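Local coordinates for LPXTG cell wall surface protein (Streptococcus gordonii, PDB 4IGB) that is a peptidoglycan-anchored surface protein whose N-terminal region, the part in this structure, probably acts as an adhesin, at residues 296-301 / 382-387. Numbering follows the deposited sequence.
Sequences GQDVTY and KTATNK
Thr385 grips the start of the 296-301 segment at three points. Its OG1 accepts a hydrogen bond from Gln297 N at 2.8 Å, with a nearly straight N-H...O angle of 161°. The side chain sits with OG1 between backbone N and carbonyl carbon (chi1 62°), the rotation that points the hydroxyl at this amide. Thr385 N in turn donates to Gln297 O at 3.0 Å, and Gly296 N reaches Thr385 O at 2.8 Å from well above the carbonyl plane.

Antiparallel pairing follows. Val299 N binds Thr383 O at 2.8 Å with an angle of 176°; the return bond, Thr383 N to Val299 O, is weak, and its acceptor is less surely placed. Val299 and Thr383 point to the same face of the sheet and lie side by side. On the other face, Asp298 OD1 lies 3.8 Å from Ala384 CB. A water there joins Thr300 OG1 to Thr383 O, to which it donates.

Further out, Thr385 OG1 also donates to Lys294 O, tying the loop before Gly296 to strand 377-385. The pair belongs to the N2 domain, of the adhesin clan: strand 298-305 lies between 283-291 and 377-385, which next pairs with 331-339. Leu331 touches Val299, Thr383 and Thr385, while Val286 and Ile291 of strand 283-291 pack on Val299.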
ATOM      1  N   GLY D 296     -34.073  16.237 -27.803  1.00 36.40           N
ATOM      2  CA  GLY D 296     -34.765  16.846 -26.677  1.00 40.46           C
ATOM      3  C   GLY D 296     -35.377  15.905 -25.647  1.00 47.32           C
ATOM      4  O   GLY D 296     -36.331  16.271 -24.954  1.00 46.78           O
ATOM      5  N   GLN D 297     -34.828  14.699 -25.540  1.00 40.94           N
ATOM      6  CA  GLN D 297     -35.299  13.715 -24.565  1.00 38.58           C
ATOM      7  C   GLN D 297     -34.511  13.801 -23.253  1.00 37.54           C
ATOM      8  O   GLN D 297     -33.299  13.566 -23.219  1.00 36.84           O
ATOM      9  CB  GLN D 297     -35.207  12.296 -25.141  1.00 36.54           C
ATOM     10  CG  GLN D 297     -35.948  12.104 -26.460  1.00 46.64           C
ATOM     11  CD  GLN D 297     -37.391  12.578 -26.396  1.00 55.55           C
ATOM     12  OE1 GLN D 297     -38.197  12.058 -25.619  1.00 45.14           O
ATOM     13  NE2 GLN D 297     -37.720  13.582 -27.208  1.00 58.48           N
ATOM     14  N   ASP D 298     -35.206  14.141 -22.174  1.00 35.06           N
ATOM     15  CA  ASP D 298     -34.573  14.221 -20.862  1.00 38.03           C
ATOM     16  C   ASP D 298     -33.940  12.896 -20.430  1.00 30.57           C
ATOM     17  O   ASP D 298     -34.526  11.832 -20.595  1.00 38.88           O
ATOM     18  CB  ASP D 298     -35.569  14.707 -19.810  1.00 39.09           C
ATOM     19  CG  ASP D 298     -36.044  16.125 -20.074  1.00 51.26           C
ATOM     20  OD1 ASP D 298     -35.356  16.850 -20.836  1.00 52.29           O
ATOM     21  OD2 ASP D 298     -37.098  16.515 -19.520  1.00 55.25           O
ATOM     22  N   VAL D 299     -32.728  12.985 -19.896  1.00 33.46           N
ATOM     23  CA  VAL D 299     -32.005  11.845 -19.345  1.00 30.21           C
ATOM     24  C   VAL D 299     -31.396  12.303 -18.027  1.00 27.68           C
ATOM     25  O   VAL D 299     -30.496  13.135 -18.002  1.00 34.88           O
ATOM     26  CB  VAL D 299     -30.863  11.390 -20.280  1.00 33.93           C
ATOM     27  CG1 VAL D 299     -30.007  10.336 -19.601  1.00 30.87           C
ATOM     28  CG2 VAL D 299     -31.418  10.892 -21.620  1.00 35.72           C
ATOM     29  N   THR D 300     -31.895  11.776 -16.921  1.00 28.55           N
ATOM     30  CA  THR D 300     -31.434  12.231 -15.623  1.00 24.09           C
ATOM     31  C   THR D 300     -30.574  11.173 -14.914  1.00 33.99           C
ATOM     32  O   THR D 300     -30.960  10.002 -14.810  1.00 31.88           O
ATOM     33  CB  THR D 300     -32.632  12.648 -14.734  1.00 39.56           C
ATOM     34  OG1 THR D 300     -33.429  13.628 -15.425  1.00 34.52           O
ATOM     35  CG2 THR D 300     -32.149  13.210 -13.397  1.00 27.44           C
ATOM     36  N   TYR D 301     -29.408  11.594 -14.432  1.00 27.77           N
ATOM     37  CA  TYR D 301     -28.504  10.702 -13.720  1.00 23.09           C
ATOM     38  C   TYR D 301     -28.474  11.013 -12.237  1.00 31.81           C
ATOM     39  O   TYR D 301     -28.297  12.163 -11.837  1.00 30.19           O
ATOM     40  CB  TYR D 301     -27.084  10.817 -14.260  1.00 26.53           C
ATOM     41  CG  TYR D 301     -26.907  10.328 -15.668  1.00 27.20           C
ATOM     42  CD1 TYR D 301     -26.781   8.971 -15.943  1.00 26.27           C
ATOM     43  CD2 TYR D 301     -26.843  11.225 -16.728  1.00 34.55           C
ATOM     44  CE1 TYR D 301     -26.601   8.518 -17.240  1.00 24.80           C
ATOM     45  CE2 TYR D 301     -26.661  10.785 -18.029  1.00 27.78           C
ATOM     46  CZ  TYR D 301     -26.544   9.433 -18.283  1.00 26.91           C
ATOM     47  OH  TYR D 301     -26.370   8.999 -19.579  1.00 25.52           O
ATOM     48  N   LYS D 382     -29.136  16.759 -14.609  1.00 30.62           N
ATOM     49  CA  LYS D 382     -30.143  16.904 -15.653  1.00 31.97           C
ATOM     50  C   LYS D 382     -29.470  17.064 -17.009  1.00 28.20           C
ATOM     51  O   LYS D 382     -28.605  17.924 -17.198  1.00 35.33           O
ATOM     52  CB  LYS D 382     -31.083  18.074 -15.362  1.00 36.32           C
ATOM     53  CG  LYS D 382     -32.069  17.794 -14.236  1.00 43.47           C
ATOM     54  CD  LYS D 382     -33.000  18.973 -13.991  1.00 53.47           C
ATOM     55  CE  LYS D 382     -34.063  18.623 -12.955  1.00 59.98           C
ATOM     56  NZ  LYS D 382     -34.949  19.784 -12.639  1.00 65.39           N
ATOM     57  N   THR D 383     -29.857  16.208 -17.942  1.00 28.10           N
ATOM     58  CA  THR D 383     -29.319  16.250 -19.293  1.00 38.71           C
ATOM     59  C   THR D 383     -30.451  16.013 -20.296  1.00 40.36           C
ATOM     60  O   THR D 383     -31.523  15.521 -19.935  1.00 36.84           O
ATOM     61  CB  THR D 383     -28.194  15.200 -19.486  1.00 30.95           C
ATOM     62  OG1 THR D 383     -27.230  15.696 -20.417  1.00 43.96           O
ATOM     63  CG2 THR D 383     -28.746  13.890 -20.007  1.00 24.06           C
ATOM     64  N   ALA D 384     -30.225  16.389 -21.550  1.00 38.11           N
ATOM     65  CA  ALA D 384     -31.194  16.105 -22.605  1.00 34.90           C
ATOM     66  C   ALA D 384     -30.463  15.770 -23.890  1.00 37.35           C
ATOM     67  O   ALA D 384     -29.414  16.343 -24.182  1.00 44.44           O
ATOM     68  CB  ALA D 384     -32.140  17.285 -22.816  1.00 36.61           C
ATOM     69  N   THR D 385     -31.009  14.824 -24.643  1.00 35.22           N
ATOM     70  CA  THR D 385     -30.437  14.465 -25.930  1.00 39.33           C
ATOM     71  C   THR D 385     -30.498  15.640 -26.895  1.00 42.38           C
ATOM     72  O   THR D 385     -31.431  16.448 -26.863  1.00 42.47           O
ATOM     73  CB  THR D 385     -31.169  13.278 -26.575  1.00 37.05           C
ATOM     74  OG1 THR D 385     -32.539  13.632 -26.813  1.00 40.42           O
ATOM     75  CG2 THR D 385     -31.081  12.039 -25.676  1.00 23.22           C
ATOM     76  N   ASN D 386     -29.485  15.720 -27.747  1.00 36.71           N
ATOM     77  CA  ASN D 386     -29.406  16.733 -28.785  1.00 40.54           C
ATOM     78  C   ASN D 386     -29.685  16.076 -30.134  1.00 47.36           C
ATOM     79  O   ASN D 386     -29.975  14.877 -30.198  1.00 48.63           O
ATOM     80  CB  ASN D 386     -28.016  17.373 -28.767  1.00 34.29           C
ATOM     81  CG  ASN D 386     -26.908  16.341 -28.641  1.00 35.70           C
ATOM     82  OD1 ASN D 386     -26.972  15.278 -29.259  1.00 41.04           O
ATOM     83  ND2 ASN D 386     -25.905  16.633 -27.815  1.00 33.84           N
ATOM     84  N   LYS D 387     -29.598  16.855 -31.205  1.00 55.35           N
ATOM     85  CA  LYS D 387     -29.838  16.345 -32.554  1.00 68.77           C
ATOM     86  C   LYS D 387     -28.951  15.143 -32.897  1.00 47.55           C
ATOM     87  O   LYS D 387     -29.294  14.338 -33.761  1.00 61.26           O
ATOM     88  CB  LYS D 387     -29.644  17.467 -33.583  1.00 79.18           C
ATOM     89  CG  LYS D 387     -29.383  16.997 -35.013  1.00 83.93           C
ATOM     90  CD  LYS D 387     -30.647  16.498 -35.701  1.00 85.98           C
ATOM     91  CE  LYS D 387     -30.326  15.973 -37.096  1.00 81.41           C
ATOM     92  NZ  LYS D 387     -31.545  15.617 -37.875  1.00 84.41           N
TER
HETATM   93  O   HOH W   1     -32.898  15.561 -17.195  1.00 40.97           O